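4-hydroxy-tetrahydrodipicolinate synthase (Methanocaldococcus jannaschii DSM 2661, PDB 2YXG) probably catalyses the condensation of pyruvate with aspartate beta-semialdehyde to 4-hydroxy-tetrahydrodipicolinate, a step of lysine biosynthesis by the diaminopimelate pathway. Local coordinates at residues 25-30 against 60-65; 165-170 against 189-194; 171-174 against 178-181. All coordinates share one frame; numbering follows the deposited sequence.

Interaction 1 (25-30 against 60-65)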
loop_
_atom_site.group_PDB
_atom_site.type_symbol
_atom_site.label_atom_id
_atom_site.label_comp_id
_atom_site.label_asym_id
_atom_site.label_seq_id
_atom_site.Cartn_x
_atom_site.Cartn_y
_atom_site.Cartn_z
ATOM N N GLU A 25 14.387 5.125 -38.588
ATOM C CA GLU A 25 14.463 3.715 -38.791
ATOM C C GLU A 25 13.553 2.961 -37.814
ATOM O O GLU A 25 12.847 2.013 -38.213
ATOM C CB GLU A 25 15.939 3.288 -38.720
ATOM C CG GLU A 25 16.194 1.986 -37.997
ATOM C CD GLU A 25 17.606 1.396 -38.202
ATOM O OE1 GLU A 25 18.612 2.155 -38.399
ATOM O OE2 GLU A 25 17.678 0.141 -38.149
ATOM N N ASN A 26 13.505 3.397 -36.548
ATOM C CA ASN A 26 12.541 2.757 -35.591
ATOM C C ASN A 26 11.101 2.996 -36.014
ATOM O O ASN A 26 10.279 2.091 -36.035
ATOM C CB ASN A 26 12.727 3.242 -34.157
ATOM C CG ASN A 26 13.951 2.727 -33.529
ATOM O OD1 ASN A 26 14.506 1.747 -33.972
ATOM N ND2 ASN A 26 14.400 3.397 -32.460
ATOM N N ILE A 27 10.816 4.235 -36.383
ATOM C CA ILE A 27 9.468 4.576 -36.852
ATOM C C ILE A 27 8.994 3.723 -38.004
ATOM O O ILE A 27 7.914 3.108 -37.937
ATOM C CB ILE A 27 9.348 6.050 -37.179
ATOM C CG1 ILE A 27 9.554 6.827 -35.865
ATOM C CG2 ILE A 27 7.943 6.353 -37.772
ATOM C CD1 ILE A 27 9.589 8.324 -35.976
ATOM N N ASN A 28 9.792 3.649 -39.050
ATOM C CA ASN A 28 9.419 2.802 -40.211
ATOM C C ASN A 28 9.324 1.327 -39.878
ATOM O O ASN A 28 8.438 0.639 -40.401
ATOM C CB ASN A 28 10.432 3.000 -41.347
ATOM C CG ASN A 28 10.282 4.320 -41.999
ATOM O OD1 ASN A 28 11.276 4.975 -42.332
ATOM N ND2 ASN A 28 9.024 4.746 -42.196
ATOM N N PHE A 29 10.221 0.826 -39.023
ATOM C CA PHE A 29 10.075 -0.537 -38.516
ATOM C C PHE A 29 8.683 -0.808 -37.889
ATOM O O PHE A 29 8.061 -1.809 -38.162
ATOM C CB PHE A 29 11.174 -0.884 -37.516
ATOM C CG PHE A 29 11.004 -2.232 -36.857
ATOM C CD1 PHE A 29 11.127 -3.419 -37.596
ATOM C CD2 PHE A 29 10.768 -2.325 -35.490
ATOM C CE1 PHE A 29 11.012 -4.730 -36.955
ATOM C CE2 PHE A 29 10.661 -3.586 -34.841
ATOM C CZ PHE A 29 10.778 -4.792 -35.582
ATOM N N LEU A 30 8.199 0.098 -37.061
ATOM C CA LEU A 30 6.919 -0.119 -36.389
ATOM C C LEU A 30 5.753 0.026 -37.368
ATOM O O LEU A 30 4.778 -0.743 -37.330
ATOM C CB LEU A 30 6.797 0.882 -35.272
ATOM C CG LEU A 30 7.966 0.823 -34.273
ATOM C CD1 LEU A 30 7.980 2.051 -33.302
ATOM C CD2 LEU A 30 7.996 -0.530 -33.472
ATOM N N GLU A 60 8.682 16.841 -33.902
ATOM C CA GLU A 60 8.846 17.314 -35.279
ATOM C C GLU A 60 9.362 16.185 -36.159
ATOM O O GLU A 60 8.800 15.916 -37.226
ATOM C CB GLU A 60 9.853 18.475 -35.282
ATOM C CG GLU A 60 9.569 19.563 -36.339
ATOM C CD GLU A 60 10.837 20.217 -36.916
ATOM O OE1 GLU A 60 11.972 19.674 -36.739
ATOM O OE2 GLU A 60 10.702 21.278 -37.562
ATOM N N LYS A 61 10.423 15.495 -35.713
ATOM C CA LYS A 61 10.969 14.415 -36.539
ATOM C C LYS A 61 9.915 13.301 -36.730
ATOM O O LYS A 61 9.705 12.769 -37.851
ATOM C CB LYS A 61 12.276 13.898 -35.967
ATOM C CG LYS A 61 12.896 12.723 -36.763
ATOM C CD LYS A 61 13.727 13.262 -37.975
ATOM C CE LYS A 61 14.045 12.145 -38.993
ATOM N NZ LYS A 61 14.969 12.625 -40.066
ATOM N N VAL A 62 9.183 13.004 -35.654
ATOM C CA VAL A 62 8.174 11.934 -35.727
ATOM C C VAL A 62 7.012 12.268 -36.716
ATOM O O VAL A 62 6.612 11.423 -37.547
ATOM C CB VAL A 62 7.638 11.573 -34.315
ATOM C CG1 VAL A 62 6.556 10.497 -34.412
ATOM C CG2 VAL A 62 8.804 11.046 -33.460
ATOM N N VAL A 63 6.459 13.469 -36.574
ATOM C CA VAL A 63 5.412 13.959 -37.510
ATOM C C VAL A 63 5.882 13.828 -38.966
ATOM O O VAL A 63 5.174 13.231 -39.777
ATOM C CB VAL A 63 4.990 15.415 -37.201
ATOM C CG1 VAL A 63 4.148 16.037 -38.352
ATOM C CG2 VAL A 63 4.238 15.482 -35.907
ATOM N N ASP A 64 7.094 14.326 -39.244
ATOM C CA ASP A 64 7.661 14.403 -40.603
ATOM C C ASP A 64 7.890 12.989 -41.195
ATOM O O ASP A 64 7.542 12.705 -42.361
ATOM C CB ASP A 64 8.992 15.228 -40.602
ATOM C CG ASP A 64 8.795 16.797 -40.298
ATOM O OD1 ASP A 64 7.667 17.332 -40.072
ATOM O OD2 ASP A 64 9.826 17.538 -40.300
ATOM N N VAL A 65 8.503 12.103 -40.399
ATOM C CA VAL A 65 8.804 10.786 -40.875
ATOM C C VAL A 65 7.513 10.034 -41.052
ATOM O O VAL A 65 7.302 9.383 -42.076
ATOM C CB VAL A 65 9.677 9.991 -39.877
ATOM C CG1 VAL A 65 9.687 8.460 -40.276
ATOM C CG2 VAL A 65 11.084 10.608 -39.767
#
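Ile27 carries the contact from helix segment 25-30, reaching Val62 and Val65 of segment 60-65 with two different branches. The long branch leaves beside the backbone N (chi1 -64°) and runs on extended (chi2 175°), which carries its terminal methyl across to the second helix. There CD1 settles over the fork of Val62: Ile27 CD1 lies 3.8 Å from Val62 CG2, with Val62 CG1 only slightly farther off. Ile27 CD1 also approaches the backbone, 3.9 Å from Val62 CA. The short branch of Ile27 serves the other valine, with Ile27 CG2 3.7 Å from Val65 CG1. That same valine methyl lies close to Ile27 CB, tucked against the branch point. Val65 presents it by holding CG1 anti to the backbone N, pointing across the gap. Ile27 thus straddles two residues one turn apart on the partner helix, meeting both at a slant. No hydrogen bond links the segments, and methyl contacts do the joining. The short helical axes run roughly the same way, inclined at 45° and no closer than 10.4 Å, so side chains fill the space between backbones. At the C-terminal end of 60-65, Val65 O accepts a hydrogen bond from Arg69 NH2. These are consecutive outer helices of the TIM barrel, 20-32 and 52-66, separated in the chain by strand 37-40. Ile27 and Val62 both pack down onto Ile38 of that strand, Val62 also touching Ala40, so the helix pair closes over the strand.

Interaction 2 (165-170 against 189-194); sequences PNLSQV and TLPIIA
In the outer helical layer of the (beta/alpha)8 barrel, the turn into helix 168-177 and the helix's first residues pack against the short helix 189-194, with Leu167 and Val170 facing Pro191 and Ile192. Leu167 divides its two methyls between neighbouring residues. One touches the proline ring, Leu167 CD1 being 4.0 Å from Pro191 CB, and the other reaches the long branch of the isoleucine, with Leu167 CD2 3.8 Å from Ile192 CG1. Val170 comes to that branch from one turn further on, its CG2 4.1 Å from both Ile192 CG1 and Ile192 CD1. Leu167 and Val170 each cross Ile192 at about a right angle. Ile192 CG1 stands beside the backbone N (chi1 -68°) and the chain runs out extended, which brings CG1 and CD1 to both. All four side chains are buried and wholly apolar at the contact. The layer continues into a neighbouring subunit, where Leu167 meets Leu167 and Pro191 meets Pro191 of the second copy, while Ala194 O accepts from Arg228 NH1 of that copy. On the barrel side Ile192 rests on Val181 and Ser183 of strand 180-183, its side chain about 9 Å from that of Lys161, the predicted Schiff-base residue. The polar turn is held separately by Asn166, whose OD1 accepts a capping bond from Ser168 N at 2.9 Å. This bond is bent, 141° at the hydrogen, and Ser168 OG gives a second one to Asn166 OD1, also 2.9 Å long, from the same face of the amide plane.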
loop_
_atom_site.group_PDB
_atom_site.type_symbol
_atom_site.label_atom_id
_atom_site.label_comp_id
_atom_site.label_asym_id
_atom_site.label_seq_id
_atom_site.Cartn_x
_atom_site.Cartn_y
_atom_site.Cartn_z
ATOM N N PRO A 165 -3.559 -0.656 -12.178
ATOM C CA PRO A 165 -3.754 -2.106 -12.326
ATOM C C PRO A 165 -5.046 -2.614 -11.640
ATOM O O PRO A 165 -5.398 -3.795 -11.762
ATOM C CB PRO A 165 -2.487 -2.678 -11.665
ATOM C CG PRO A 165 -2.262 -1.755 -10.516
ATOM C CD PRO A 165 -2.593 -0.349 -11.097
ATOM N N ASN A 166 -5.755 -1.742 -10.934
ATOM C CA ASN A 166 -7.081 -2.095 -10.421
ATOM C C ASN A 166 -8.110 -1.949 -11.536
ATOM O O ASN A 166 -8.590 -0.834 -11.823
ATOM C CB ASN A 166 -7.466 -1.246 -9.205
ATOM C CG ASN A 166 -8.945 -1.424 -8.784
ATOM O OD1 ASN A 166 -9.736 -2.197 -9.378
ATOM N ND2 ASN A 166 -9.326 -0.679 -7.762
ATOM N N LEU A 167 -8.479 -3.092 -12.126
ATOM C CA LEU A 167 -9.270 -3.100 -13.347
ATOM C C LEU A 167 -10.705 -2.788 -13.138
ATOM O O LEU A 167 -11.449 -2.597 -14.090
ATOM C CB LEU A 167 -9.134 -4.410 -14.106
ATOM C CG LEU A 167 -7.713 -4.662 -14.641
ATOM C CD1 LEU A 167 -7.697 -5.853 -15.648
ATOM C CD2 LEU A 167 -7.043 -3.408 -15.200
ATOM N N SER A 168 -11.145 -2.690 -11.908
ATOM C CA SER A 168 -12.500 -2.135 -11.801
ATOM C C SER A 168 -12.522 -0.637 -12.006
ATOM O O SER A 168 -13.585 -0.100 -12.287
ATOM C CB SER A 168 -13.243 -2.539 -10.541
ATOM O OG SER A 168 -12.662 -1.903 -9.496
ATOM N N GLN A 169 -11.362 0.022 -11.890
ATOM C CA GLN A 169 -11.306 1.383 -12.397
ATOM C C GLN A 169 -11.579 1.409 -13.914
ATOM O O GLN A 169 -12.235 2.331 -14.405
ATOM C CB GLN A 169 -10.025 2.140 -12.040
ATOM C CG GLN A 169 -10.016 3.553 -12.631
ATOM C CD GLN A 169 -9.123 4.493 -11.887
ATOM O OE1 GLN A 169 -8.179 5.074 -12.460
ATOM N NE2 GLN A 169 -9.416 4.692 -10.607
ATOM N N VAL A 170 -11.082 0.408 -14.630
ATOM C CA VAL A 170 -11.363 0.279 -16.038
ATOM C C VAL A 170 -12.873 0.013 -16.285
ATOM O O VAL A 170 -13.467 0.585 -17.218
ATOM C CB VAL A 170 -10.429 -0.772 -16.759
ATOM C CG1 VAL A 170 -11.042 -1.254 -18.099
ATOM C CG2 VAL A 170 -8.969 -0.211 -16.939
ATOM N N THR A 189 -3.252 -5.752 -21.186
ATOM C CA THR A 189 -3.920 -5.381 -22.410
ATOM C C THR A 189 -5.081 -6.309 -22.790
ATOM O O THR A 189 -6.234 -5.851 -22.990
ATOM C CB THR A 189 -2.926 -5.228 -23.562
ATOM O OG1 THR A 189 -1.967 -4.217 -23.195
ATOM C CG2 THR A 189 -3.697 -4.816 -24.835
ATOM N N LEU A 190 -4.799 -7.622 -22.807
ATOM C CA LEU A 190 -5.852 -8.608 -23.066
ATOM C C LEU A 190 -7.086 -8.509 -22.099
ATOM O O LEU A 190 -8.227 -8.388 -22.566
ATOM C CB LEU A 190 -5.251 -10.015 -23.145
ATOM C CG LEU A 190 -6.117 -11.222 -23.462
ATOM C CD1 LEU A 190 -5.216 -12.402 -23.725
ATOM C CD2 LEU A 190 -6.960 -11.520 -22.259
ATOM N N PRO A 191 -6.872 -8.538 -20.758
ATOM C CA PRO A 191 -8.065 -8.334 -19.929
ATOM C C PRO A 191 -8.741 -6.933 -20.044
ATOM O O PRO A 191 -9.983 -6.829 -20.014
ATOM C CB PRO A 191 -7.560 -8.612 -18.518
ATOM C CG PRO A 191 -6.131 -8.400 -18.549
ATOM C CD PRO A 191 -5.676 -8.772 -19.937
ATOM N N ILE A 192 -7.963 -5.878 -20.240
ATOM C CA ILE A 192 -8.581 -4.559 -20.530
ATOM C C ILE A 192 -9.482 -4.514 -21.810
ATOM O O ILE A 192 -10.547 -3.954 -21.796
ATOM C CB ILE A 192 -7.517 -3.398 -20.457
ATOM C CG1 ILE A 192 -7.039 -3.225 -18.988
ATOM C CG2 ILE A 192 -8.072 -2.079 -21.079
ATOM C CD1 ILE A 192 -5.885 -2.233 -18.791
ATOM N N ILE A 193 -9.073 -5.147 -22.890
ATOM C CA ILE A 193 -9.908 -5.250 -24.112
ATOM C C ILE A 193 -11.182 -6.083 -23.921
ATOM O O ILE A 193 -12.263 -5.718 -24.418
ATOM C CB ILE A 193 -9.075 -5.750 -25.298
ATOM C CG1 ILE A 193 -7.959 -4.737 -25.643
ATOM C CG2 ILE A 193 -9.919 -5.964 -26.493
ATOM C CD1 ILE A 193 -6.906 -5.334 -26.635
ATOM N N ALA A 194 -11.050 -7.174 -23.160
ATOM C CA ALA A 194 -12.198 -7.986 -22.749
ATOM C C ALA A 194 -13.232 -7.136 -22.022
ATOM O O ALA A 194 -14.453 -7.329 -22.189
ATOM C CB ALA A 194 -11.738 -9.166 -21.858
#

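Interaction 3 (171-174 against 178-181)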
loop_
_atom_site.group_PDB
_atom_site.type_symbol
_atom_site.label_atom_id
_atom_site.label_comp_id
_atom_site.label_asym_id
_atom_site.label_seq_id
_atom_site.Cartn_x
_atom_site.Cartn_y
_atom_site.Cartn_z
ATOM N N SER A 171 -13.536 -0.794 -15.446
ATOM C CA SER A 171 -14.928 -0.952 -15.782
ATOM C C SER A 171 -15.781 0.213 -15.380
ATOM O O SER A 171 -16.788 0.450 -15.994
ATOM C CB SER A 171 -15.546 -2.336 -15.494
ATOM O OG SER A 171 -15.056 -2.925 -14.372
ATOM N N GLU A 172 -15.348 0.971 -14.383
ATOM C CA GLU A 172 -16.003 2.237 -14.037
ATOM C C GLU A 172 -15.902 3.237 -15.167
ATOM O O GLU A 172 -16.891 3.913 -15.452
ATOM C CB GLU A 172 -15.474 2.811 -12.718
ATOM C CG GLU A 172 -15.629 1.739 -11.582
ATOM C CD GLU A 172 -14.738 1.899 -10.325
ATOM O OE1 GLU A 172 -14.000 2.925 -10.140
ATOM O OE2 GLU A 172 -14.782 0.943 -9.500
ATOM N N LEU A 173 -14.740 3.329 -15.809
ATOM C CA LEU A 173 -14.583 4.152 -17.008
ATOM C C LEU A 173 -15.457 3.659 -18.166
ATOM O O LEU A 173 -16.102 4.473 -18.848
ATOM C CB LEU A 173 -13.126 4.260 -17.477
ATOM C CG LEU A 173 -12.146 5.016 -16.538
ATOM C CD1 LEU A 173 -10.711 4.695 -16.871
ATOM C CD2 LEU A 173 -12.378 6.528 -16.571
ATOM N N ILE A 174 -15.491 2.351 -18.403
ATOM C CA ILE A 174 -16.227 1.887 -19.552
ATOM C C ILE A 174 -17.702 2.166 -19.281
ATOM O O ILE A 174 -18.404 2.649 -20.149
ATOM C CB ILE A 174 -15.956 0.388 -19.884
ATOM C CG1 ILE A 174 -14.472 0.167 -20.245
ATOM C CG2 ILE A 174 -16.836 -0.115 -21.045
ATOM C CD1 ILE A 174 -14.097 0.784 -21.537
ATOM N N LYS A 178 -17.853 7.434 -21.123
ATOM C CA LYS A 178 -17.819 7.706 -22.533
ATOM C C LYS A 178 -16.488 8.411 -22.820
ATOM O O LYS A 178 -16.429 9.619 -23.144
ATOM C CB LYS A 178 -18.996 8.561 -23.003
ATOM C CG LYS A 178 -20.362 8.269 -22.363
ATOM C CD LYS A 178 -21.092 9.612 -22.158
ATOM C CE LYS A 178 -20.295 10.554 -21.223
ATOM N NZ LYS A 178 -20.434 10.195 -19.785
ATOM N N ILE A 179 -15.409 7.664 -22.589
ATOM C CA ILE A 179 -14.147 7.899 -23.243
ATOM C C ILE A 179 -13.717 6.518 -23.677
ATOM O O ILE A 179 -14.141 5.527 -23.098
ATOM C CB ILE A 179 -13.056 8.503 -22.292
ATOM C CG1 ILE A 179 -13.255 8.037 -20.860
ATOM C CG2 ILE A 179 -13.082 10.006 -22.301
ATOM C CD1 ILE A 179 -12.733 6.710 -20.563
ATOM N N THR A 180 -12.842 6.469 -24.675
ATOM C CA THR A 180 -12.126 5.255 -25.015
ATOM C C THR A 180 -11.091 4.901 -23.946
ATOM O O THR A 180 -10.316 5.770 -23.469
ATOM C CB THR A 180 -11.450 5.453 -26.334
ATOM O OG1 THR A 180 -12.447 5.832 -27.277
ATOM C CG2 THR A 180 -10.749 4.193 -26.802
ATOM N N VAL A 181 -11.102 3.644 -23.517
ATOM C CA VAL A 181 -10.019 3.189 -22.640
ATOM C C VAL A 181 -8.906 2.539 -23.450
ATOM O O VAL A 181 -9.187 1.630 -24.209
ATOM C CB VAL A 181 -10.520 2.231 -21.505
ATOM C CG1 VAL A 181 -9.324 1.670 -20.703
ATOM C CG2 VAL A 181 -11.561 2.945 -20.591
HETATM O O HOH W 1 -16.159 4.584 -21.598
HETATM O O HOH W 2 -19.274 5.455 -20.549
#
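Leu173 and Ile174 of helix 168-177 meet Ile179 and Val181 at the return from helix to strand in a beta-alpha-beta unit of the TIM barrel, formed by strand 157-162, helix 168-177 and strand 180-183. Among the apolar contacts, Leu173 and Ile174 both pack on one methyl, Val181 CG2. Leu173 CB lies 3.7 Å from Val181 CG2, the two side chains crossing at about a right angle. Ile174 CD1 presses on Val181 CG2 at 3.5 Å, tighter than a usual carbon contact. Although the CB of Ile174 is directed away from the strand, its chain folds back (chi1 -63°, chi2 -69°) and brings CD1 round to the valine. In a separate contact Ile179 adds its own terminal methyl, CD1 being 4.0 Å from both Leu173 CB and Leu173 CD2. To get there its CG1 sits between the backbone N and the carbonyl carbon (chi1 31°), a strained rotation. Around this cluster Leu173 and Ile179 both touch Val147 of helix 144-153, and Ile174 packs on Tyr232 of the second subunit. Backbone bonds of Thr180 to Ser158 and Val160 anchor the strand in the barrel. The polar contacts across the segments pass through water. One water lies 2.8 Å from Leu173 O. It is also within hydrogen-bonding distance of Ile179 O, but has more acceptors in reach than protons, so both bonds need not be made at once. Where the chain leaves the helix at Lys178, whose phi is positive, a second water sits near Lys178 N and donates to Ile174 O over 3.0 Å.

Overall arrangement
Interactions 2 and 3 share helix 168-177 and touch each other, Ile192 CG2 lying 4.0 Å from Val181 CG1; their centres are about 10 Å apart. Interaction 1 lies across the barrel, about 30 Å from either between centres. Interaction 2 is fully buried and apolar across its segments; it and interaction 3 both touch the second subunit. Interactions 1 and 3 are only partly buried, and 3 alone brings waters between its backbones. Interactions 1 and 2 join helix to helix in the outer layer, whereas 3 ties a helix to the next strand. No other subunit touches interaction 1, which belongs to the chain's own barrel wall.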